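Local coordinates for mannitol dehydrogenase (Pseudomonas fluorescens, PDB 1LJ8), which binds NAD and probably catalyses the NAD-dependent interconversion of mannitol and fructose as a long-chain mannitol 2-dehydrogenase, at residues L412-V417 and G436-D441; L443-L448 and A468-Y473. All coordinates share one frame; numbering follows the deposited sequence.

Interaction 1 (L412-V417 and G436-D441)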
ATOM      1  N   LEU A 412     -22.375  -0.931  -5.628  1.00 13.16           N
ATOM      2  CA  LEU A 412     -23.230   0.252  -5.829  1.00 15.19           C
ATOM      3  C   LEU A 412     -22.349   1.473  -6.067  1.00 14.47           C
ATOM      4  O   LEU A 412     -22.645   2.296  -6.922  1.00 14.47           O
ATOM      5  CB  LEU A 412     -24.144   0.480  -4.623  1.00 15.59           C
ATOM      6  CG  LEU A 412     -25.179   1.633  -4.792  1.00 18.74           C
ATOM      7  CD1 LEU A 412     -26.054   1.410  -6.024  1.00 16.20           C
ATOM      8  CD2 LEU A 412     -26.054   1.733  -3.591  1.00 15.93           C
ATOM      9  N   TYR A 413     -21.246   1.542  -5.339  1.00 13.80           N
ATOM     10  CA  TYR A 413     -20.280   2.645  -5.468  1.00 14.13           C
ATOM     11  C   TYR A 413     -19.754   2.737  -6.915  1.00 16.26           C
ATOM     12  O   TYR A 413     -19.516   3.846  -7.430  1.00 14.64           O
ATOM     13  CB  TYR A 413     -19.141   2.380  -4.487  1.00 15.61           C
ATOM     14  CG  TYR A 413     -17.829   3.009  -4.881  1.00 14.67           C
ATOM     15  CD1 TYR A 413     -17.485   4.287  -4.425  1.00 16.14           C
ATOM     16  CD2 TYR A 413     -16.906   2.310  -5.671  1.00 14.03           C
ATOM     17  CE1 TYR A 413     -16.259   4.843  -4.738  1.00 14.38           C
ATOM     18  CE2 TYR A 413     -15.638   2.874  -5.992  1.00 15.31           C
ATOM     19  CZ  TYR A 413     -15.339   4.131  -5.517  1.00 16.40           C
ATOM     20  OH  TYR A 413     -14.106   4.712  -5.804  1.00 15.62           O
ATOM     21  N   LEU A 414     -19.566   1.593  -7.574  1.00 13.60           N
ATOM     22  CA  LEU A 414     -19.061   1.588  -8.961  1.00 16.13           C
ATOM     23  C   LEU A 414     -19.985   2.303  -9.963  1.00 17.06           C
ATOM     24  O   LEU A 414     -19.574   2.608 -11.094  1.00 17.34           O
ATOM     25  CB  LEU A 414     -18.823   0.162  -9.449  1.00 15.48           C
ATOM     26  CG  LEU A 414     -17.601  -0.496  -8.784  1.00 14.43           C
ATOM     27  CD1 LEU A 414     -17.598  -2.017  -9.031  1.00 16.27           C
ATOM     28  CD2 LEU A 414     -16.304   0.153  -9.322  1.00 15.73           C
ATOM     29  N   LYS A 415     -21.234   2.555  -9.581  1.00 18.38           N
ATOM     30  CA  LYS A 415     -22.118   3.252 -10.518  1.00 19.09           C
ATOM     31  C   LYS A 415     -21.744   4.737 -10.614  1.00 20.33           C
ATOM     32  O   LYS A 415     -22.231   5.446 -11.508  1.00 17.67           O
ATOM     33  CB  LYS A 415     -23.594   3.050 -10.129  1.00 21.80           C
ATOM     34  CG  LYS A 415     -24.039   1.587 -10.312  1.00 27.27           C
ATOM     35  CD  LYS A 415     -25.526   1.354  -9.964  1.00 31.34           C
ATOM     36  CE  LYS A 415     -26.418   1.369 -11.195  1.00 33.52           C
ATOM     37  NZ  LYS A 415     -26.247   0.118 -12.006  1.00 36.09           N
ATOM     38  N   GLY A 416     -20.897   5.216  -9.696  1.00 17.60           N
ATOM     39  CA  GLY A 416     -20.406   6.599  -9.815  1.00 18.08           C
ATOM     40  C   GLY A 416     -21.222   7.801  -9.346  1.00 19.57           C
ATOM     41  O   GLY A 416     -20.945   8.927  -9.808  1.00 19.92           O
ATOM     42  N   VAL A 417     -22.184   7.607  -8.446  1.00 18.15           N
ATOM     43  CA  VAL A 417     -22.984   8.725  -7.933  1.00 19.70           C
ATOM     44  C   VAL A 417     -23.322   8.424  -6.482  1.00 18.16           C
ATOM     45  O   VAL A 417     -23.743   7.302  -6.161  1.00 20.07           O
ATOM     46  CB  VAL A 417     -24.336   8.938  -8.696  1.00 20.93           C
ATOM     47  CG1 VAL A 417     -24.970  10.270  -8.233  1.00 21.77           C
ATOM     48  CG2 VAL A 417     -24.104   8.996 -10.175  1.00 24.30           C
ATOM     49  N   GLY A 436     -18.461  -1.850 -15.934  1.00 24.71           N
ATOM     50  CA  GLY A 436     -19.214  -2.677 -16.864  1.00 25.55           C
ATOM     51  C   GLY A 436     -20.011  -3.766 -16.154  1.00 26.22           C
ATOM     52  O   GLY A 436     -21.152  -4.038 -16.514  1.00 26.67           O
ATOM     53  N   LEU A 437     -19.417  -4.370 -15.119  1.00 24.58           N
ATOM     54  CA  LEU A 437     -20.047  -5.450 -14.358  1.00 23.09           C
ATOM     55  C   LEU A 437     -21.327  -5.009 -13.635  1.00 22.71           C
ATOM     56  O   LEU A 437     -22.142  -5.860 -13.251  1.00 20.79           O
ATOM     57  CB  LEU A 437     -19.069  -5.981 -13.294  1.00 23.09           C
ATOM     58  CG  LEU A 437     -17.667  -6.402 -13.750  1.00 24.84           C
ATOM     59  CD1 LEU A 437     -16.717  -6.534 -12.554  1.00 23.15           C
ATOM     60  CD2 LEU A 437     -17.789  -7.727 -14.514  1.00 26.76           C
ATOM     61  N   VAL A 438     -21.491  -3.709 -13.402  1.00 22.77           N
ATOM     62  CA  VAL A 438     -22.687  -3.254 -12.695  1.00 24.30           C
ATOM     63  C   VAL A 438     -23.665  -2.429 -13.538  1.00 26.75           C
ATOM     64  O   VAL A 438     -24.484  -1.694 -13.007  1.00 26.95           O
ATOM     65  CB  VAL A 438     -22.305  -2.464 -11.409  1.00 22.86           C
ATOM     66  CG1 VAL A 438     -21.398  -3.309 -10.550  1.00 22.90           C
ATOM     67  CG2 VAL A 438     -21.609  -1.144 -11.764  1.00 22.35           C
ATOM     68  N   SER A 439     -23.600  -2.594 -14.851  1.00 29.72           N
ATOM     69  CA  SER A 439     -24.486  -1.859 -15.748  1.00 33.21           C
ATOM     70  C   SER A 439     -25.955  -2.352 -15.687  1.00 34.30           C
ATOM     71  O   SER A 439     -26.889  -1.610 -16.015  1.00 35.58           O
ATOM     72  CB  SER A 439     -23.937  -1.952 -17.172  1.00 32.50           C
ATOM     73  OG  SER A 439     -23.986  -3.281 -17.637  1.00 35.35           O
ATOM     74  N   ASP A 440     -26.161  -3.577 -15.228  1.00 34.04           N
ATOM     75  CA  ASP A 440     -27.510  -4.149 -15.125  1.00 34.33           C
ATOM     76  C   ASP A 440     -27.701  -4.674 -13.697  1.00 33.40           C
ATOM     77  O   ASP A 440     -27.073  -5.679 -13.335  1.00 33.13           O
ATOM     78  CB  ASP A 440     -27.621  -5.306 -16.113  1.00 37.58           C
ATOM     79  CG  ASP A 440     -29.048  -5.808 -16.289  1.00 39.87           C
ATOM     80  OD1 ASP A 440     -29.752  -6.097 -15.287  1.00 40.81           O
ATOM     81  OD2 ASP A 440     -29.449  -5.936 -17.460  1.00 42.52           O
ATOM     82  N   ASP A 441     -28.557  -4.020 -12.905  1.00 31.79           N
ATOM     83  CA  ASP A 441     -28.779  -4.429 -11.508  1.00 31.85           C
ATOM     84  C   ASP A 441     -29.111  -5.902 -11.376  1.00 31.85           C
ATOM     85  O   ASP A 441     -28.622  -6.583 -10.467  1.00 32.42           O
ATOM     86  CB  ASP A 441     -29.940  -3.665 -10.853  1.00 31.45           C
ATOM     87  CG  ASP A 441     -29.509  -2.393 -10.122  1.00 30.91           C
ATOM     88  OD1 ASP A 441     -30.366  -1.854  -9.403  1.00 30.29           O
ATOM     89  OD2 ASP A 441     -28.358  -1.921 -10.254  1.00 28.74           O
TER
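Two bends in the chain of Lys415 decide this contact. Its CG stands anti to the carbonyl carbon (chi1 -67°) and the next torsion is fully extended, but chi3 (97°) and chi4 (74°) then turn the chain, so that a side chain leaving the backbone at a slant to residues 436-441 still delivers its ammonium group among them. There Lys415 NZ gives a short hydrogen bond to Val438 O at 2.7 Å, approaching nearly along the C=O axis. The same nitrogen forms a salt bridge to the carboxylate of Asp441, long at 3.4 Å from Lys415 NZ to Asp441 OD2 and weak as a hydrogen bond. The lysine therefore bridges a backbone oxygen and a side-chain charge three residues apart, and the peptide carbonyl is the firmer partner. Asp441 OD2 is held more strongly by Tyr473 OH, and its OD1 by a salt bridge to Arg477.

Below the polar tip the contact is aliphatic. Val438 places CG2 in the crowded position between backbone N and carbonyl carbon, and this one methyl group meets both neighbours: it lies 3.9 Å from Leu414 CB and touches Lys415 CG at the same range, the lysine chain crossing the valine obliquely. On the far segment Ser439 is tied back to its own helix end, its OG and its backbone N both donating to Gly436 O.

Residues 413-416 form a type I turn near the end of helix 401-413; Gly416, with positive phi, is the first residue to leave helical angles. Residues 438-441 follow helix 431-437. The contact thus joins the C-terminal ends of two helices, with helix 444-448 packed against Val438 through Ile444 and helix 463-488 lying against Leu412 and Lys415 through Tyr473.

Interaction 2 (L443-L448 and A468-Y473)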
ATOM      1  N   LEU A 443     -28.204  -8.352 -13.126  1.00 28.65           N
ATOM      2  CA  LEU A 443     -27.117  -9.251 -13.445  1.00 26.74           C
ATOM      3  C   LEU A 443     -25.834  -9.027 -12.637  1.00 26.21           C
ATOM      4  O   LEU A 443     -24.830  -9.685 -12.884  1.00 24.45           O
ATOM      5  CB  LEU A 443     -26.797  -9.147 -14.936  1.00 27.73           C
ATOM      6  CG  LEU A 443     -27.892  -9.622 -15.915  1.00 27.40           C
ATOM      7  CD1 LEU A 443     -27.468  -9.248 -17.348  1.00 29.32           C
ATOM      8  CD2 LEU A 443     -28.086 -11.112 -15.825  1.00 27.28           C
ATOM      9  N   ILE A 444     -25.877  -8.123 -11.665  1.00 25.29           N
ATOM     10  CA  ILE A 444     -24.679  -7.819 -10.886  1.00 24.43           C
ATOM     11  C   ILE A 444     -24.118  -9.022 -10.135  1.00 23.35           C
ATOM     12  O   ILE A 444     -22.915  -9.290 -10.197  1.00 21.39           O
ATOM     13  CB  ILE A 444     -24.941  -6.627  -9.919  1.00 24.83           C
ATOM     14  CG1 ILE A 444     -25.080  -5.352 -10.746  1.00 26.12           C
ATOM     15  CG2 ILE A 444     -23.806  -6.503  -8.856  1.00 24.38           C
ATOM     16  CD1 ILE A 444     -25.643  -4.155  -9.983  1.00 27.66           C
ATOM     17  N   SER A 445     -24.959  -9.796  -9.460  1.00 24.01           N
ATOM     18  CA  SER A 445     -24.380 -10.901  -8.705  1.00 24.40           C
ATOM     19  C   SER A 445     -23.766 -11.923  -9.650  1.00 26.23           C
ATOM     20  O   SER A 445     -22.715 -12.483  -9.360  1.00 25.66           O
ATOM     21  CB  SER A 445     -25.425 -11.544  -7.744  1.00 25.78           C
ATOM     22  OG  SER A 445     -26.533 -12.054  -8.465  1.00 28.40           O
ATOM     23  N   GLN A 446     -24.381 -12.144 -10.808  1.00 24.82           N
ATOM     24  CA  GLN A 446     -23.833 -13.119 -11.735  1.00 26.07           C
ATOM     25  C   GLN A 446     -22.532 -12.663 -12.408  1.00 24.57           C
ATOM     26  O   GLN A 446     -21.647 -13.485 -12.694  1.00 24.53           O
ATOM     27  CB  GLN A 446     -24.865 -13.442 -12.827  1.00 29.84           C
ATOM     28  CG  GLN A 446     -24.402 -14.446 -13.859  1.00 36.72           C
ATOM     29  CD  GLN A 446     -24.298 -15.868 -13.320  1.00 41.04           C
ATOM     30  OE1 GLN A 446     -24.121 -16.820 -14.095  1.00 44.56           O
ATOM     31  NE2 GLN A 446     -24.410 -16.029 -11.986  1.00 43.66           N
ATOM     32  N   ARG A 447     -22.413 -11.367 -12.652  1.00 21.55           N
ATOM     33  CA  ARG A 447     -21.225 -10.854 -13.332  1.00 22.83           C
ATOM     34  C   ARG A 447     -20.098 -10.427 -12.404  1.00 21.58           C
ATOM     35  O   ARG A 447     -18.952 -10.823 -12.594  1.00 19.67           O
ATOM     36  CB  ARG A 447     -21.580  -9.650 -14.208  1.00 25.28           C
ATOM     37  CG  ARG A 447     -22.519  -9.944 -15.397  1.00 30.15           C
ATOM     38  CD  ARG A 447     -22.957  -8.612 -16.006  1.00 34.72           C
ATOM     39  NE  ARG A 447     -23.644  -8.736 -17.284  1.00 39.39           N
ATOM     40  CZ  ARG A 447     -24.174  -7.703 -17.944  1.00 41.31           C
ATOM     41  NH1 ARG A 447     -24.100  -6.459 -17.437  1.00 40.02           N
ATOM     42  NH2 ARG A 447     -24.763  -7.908 -19.122  1.00 41.57           N
ATOM     43  N   LEU A 448     -20.426  -9.579 -11.425  1.00 19.98           N
ATOM     44  CA  LEU A 448     -19.402  -9.066 -10.530  1.00 19.92           C
ATOM     45  C   LEU A 448     -18.765 -10.143  -9.662  1.00 19.15           C
ATOM     46  O   LEU A 448     -17.552 -10.194  -9.553  1.00 19.61           O
ATOM     47  CB  LEU A 448     -19.969  -7.955  -9.651  1.00 21.20           C
ATOM     48  CG  LEU A 448     -18.920  -7.325  -8.714  1.00 22.69           C
ATOM     49  CD1 LEU A 448     -17.870  -6.599  -9.546  1.00 24.12           C
ATOM     50  CD2 LEU A 448     -19.571  -6.339  -7.792  1.00 26.98           C
ATOM     51  N   ALA A 468     -26.871 -12.912   0.672  1.00 15.15           N
ATOM     52  CA  ALA A 468     -26.543 -11.790   1.549  1.00 15.94           C
ATOM     53  C   ALA A 468     -26.105 -10.583   0.689  1.00 15.63           C
ATOM     54  O   ALA A 468     -26.483  -9.442   0.953  1.00 17.09           O
ATOM     55  CB  ALA A 468     -25.423 -12.187   2.522  1.00 15.98           C
ATOM     56  N   PHE A 469     -25.294 -10.847  -0.323  1.00 14.67           N
ATOM     57  CA  PHE A 469     -24.844  -9.785  -1.227  1.00 14.77           C
ATOM     58  C   PHE A 469     -26.023  -9.136  -1.916  1.00 15.92           C
ATOM     59  O   PHE A 469     -26.115  -7.915  -1.986  1.00 15.98           O
ATOM     60  CB  PHE A 469     -23.886 -10.366  -2.282  1.00 14.42           C
ATOM     61  CG  PHE A 469     -23.579  -9.407  -3.385  1.00 16.07           C
ATOM     62  CD1 PHE A 469     -22.599  -8.434  -3.224  1.00 14.20           C
ATOM     63  CD2 PHE A 469     -24.321  -9.438  -4.558  1.00 16.48           C
ATOM     64  CE1 PHE A 469     -22.362  -7.506  -4.199  1.00 16.04           C
ATOM     65  CE2 PHE A 469     -24.094  -8.496  -5.568  1.00 16.99           C
ATOM     66  CZ  PHE A 469     -23.100  -7.519  -5.381  1.00 17.22           C
ATOM     67  N   GLU A 470     -26.959  -9.944  -2.410  1.00 16.55           N
ATOM     68  CA  GLU A 470     -28.107  -9.383  -3.093  1.00 15.07           C
ATOM     69  C   GLU A 470     -29.025  -8.568  -2.165  1.00 16.78           C
ATOM     70  O   GLU A 470     -29.532  -7.523  -2.585  1.00 14.70           O
ATOM     71  CB  GLU A 470     -28.886 -10.507  -3.803  1.00 17.27           C
ATOM     72  CG  GLU A 470     -28.102 -11.055  -5.010  1.00 18.32           C
ATOM     73  CD  GLU A 470     -28.840 -12.140  -5.762  1.00 21.81           C
ATOM     74  OE1 GLU A 470     -29.900 -12.595  -5.291  1.00 25.25           O
ATOM     75  OE2 GLU A 470     -28.344 -12.546  -6.829  1.00 22.19           O
ATOM     76  N   ARG A 471     -29.244  -9.052  -0.937  1.00 16.62           N
ATOM     77  CA  ARG A 471     -30.065  -8.342   0.081  1.00 17.61           C
ATOM     78  C   ARG A 471     -29.405  -6.971   0.360  1.00 16.56           C
ATOM     79  O   ARG A 471     -30.064  -5.924   0.408  1.00 15.28           O
ATOM     80  CB  ARG A 471     -30.053  -9.078   1.447  1.00 17.86           C
ATOM     81  CG  ARG A 471     -30.814 -10.368   1.530  1.00 20.54           C
ATOM     82  CD  ARG A 471     -30.982 -10.768   2.978  1.00 18.16           C
ATOM     83  NE  ARG A 471     -29.798 -11.381   3.601  1.00 18.44           N
ATOM     84  CZ  ARG A 471     -29.483 -12.667   3.469  1.00 18.21           C
ATOM     85  NH1 ARG A 471     -30.234 -13.467   2.734  1.00 19.72           N
ATOM     86  NH2 ARG A 471     -28.461 -13.185   4.133  1.00 21.35           N
ATOM     87  N   CYS A 472     -28.108  -7.019   0.606  1.00 15.55           N
ATOM     88  CA  CYS A 472     -27.345  -5.800   0.910  1.00 15.57           C
ATOM     89  C   CYS A 472     -27.389  -4.797  -0.213  1.00 15.69           C
ATOM     90  O   CYS A 472     -27.638  -3.597   0.018  1.00 15.37           O
ATOM     91  CB  CYS A 472     -25.862  -6.137   1.261  1.00 16.31           C
ATOM     92  SG  CYS A 472     -25.689  -6.923   2.910  1.00 17.59           S
ATOM     93  N   TYR A 473     -27.131  -5.258  -1.430  1.00 15.22           N
ATOM     94  CA  TYR A 473     -27.150  -4.330  -2.571  1.00 15.07           C
ATOM     95  C   TYR A 473     -28.538  -3.663  -2.744  1.00 17.52           C
ATOM     96  O   TYR A 473     -28.650  -2.434  -2.912  1.00 14.14           O
ATOM     97  CB  TYR A 473     -26.757  -5.079  -3.821  1.00 15.79           C
ATOM     98  CG  TYR A 473     -26.688  -4.189  -5.035  1.00 15.13           C
ATOM     99  CD1 TYR A 473     -25.541  -3.464  -5.319  1.00 15.02           C
ATOM    100  CD2 TYR A 473     -27.806  -4.015  -5.852  1.00 15.53           C
ATOM    101  CE1 TYR A 473     -25.508  -2.565  -6.405  1.00 17.11           C
ATOM    102  CE2 TYR A 473     -27.807  -3.121  -6.933  1.00 17.96           C
ATOM    103  CZ  TYR A 473     -26.646  -2.396  -7.197  1.00 18.12           C
ATOM    104  OH  TYR A 473     -26.612  -1.476  -8.235  1.00 20.80           O
TER
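Ile444 is the centre of the dense half of this contact, reaching two aromatic rings with two different branches. Its CG2, anti to the backbone N, meets the edge of the Phe469 ring close to the ring plane, 3.7 Å from Phe469 CZ. The other branch, with CG1 beside the backbone N and chi2 extended, carries CD1 to the hydroxyl end of Tyr473, where Ile444 CD1 lies 3.4 Å from Tyr473 CZ. Both rings come from one side of their helix, four residues apart, each with CG anti to the backbone N (chi1 170° and -177°), and both cross the isoleucine at about a right angle. The Tyr473 hydroxyl is bonded to Asp441 OD2 beyond the contact, which anchors the far end of that ring. Leu448 adds a looser touch, its CD2 4.4 Å from Phe469 CZ.

Toward solvent the character changes, and a single polar link joins partly exposed Ser445 to exposed Glu470. Ser445 OG occupies the crowded position between backbone N and carbonyl carbon and donates to Glu470 OE2 over a very short 2.5 Å, using the anti lone pair of that oxygen. The glutamate is extended beyond CG, so its carboxylate arrives alongside the serine, with Ser445 CB 3.9 Å from Glu470 CG. Ser445 also borders the apolar half, its CB standing 4.0 Å from Phe469 CE2.

The axes of 444-448 and 468-473 approach to 10.8 Å and cross at 120°, a wide spacing bridged by large side chains from the longer helix. This is steeply crossed alpha-alpha packing, a buried aliphatic-aromatic core edged by a polar bond, within the helical C-terminal domain of this mannitol dehydrogenase.

How the interactions relate
Interactions 1 and 2 come in series along the chain, the first closing before the second opens, and their centres lie about 11 Å apart in the C-terminal domain, away from the residues that bind NAD. Helices 431-437 and 444-448 follow each other in the chain and supply one segment to each contact; the partners come from the end of helix 401-413 and from helix 463-488. The contacts also touch directly, Leu437 packing on Leu448. Through its carboxylate Asp441 connects Lys415 of interaction 1 with Tyr473 of interaction 2, making the four segments one continuous cluster.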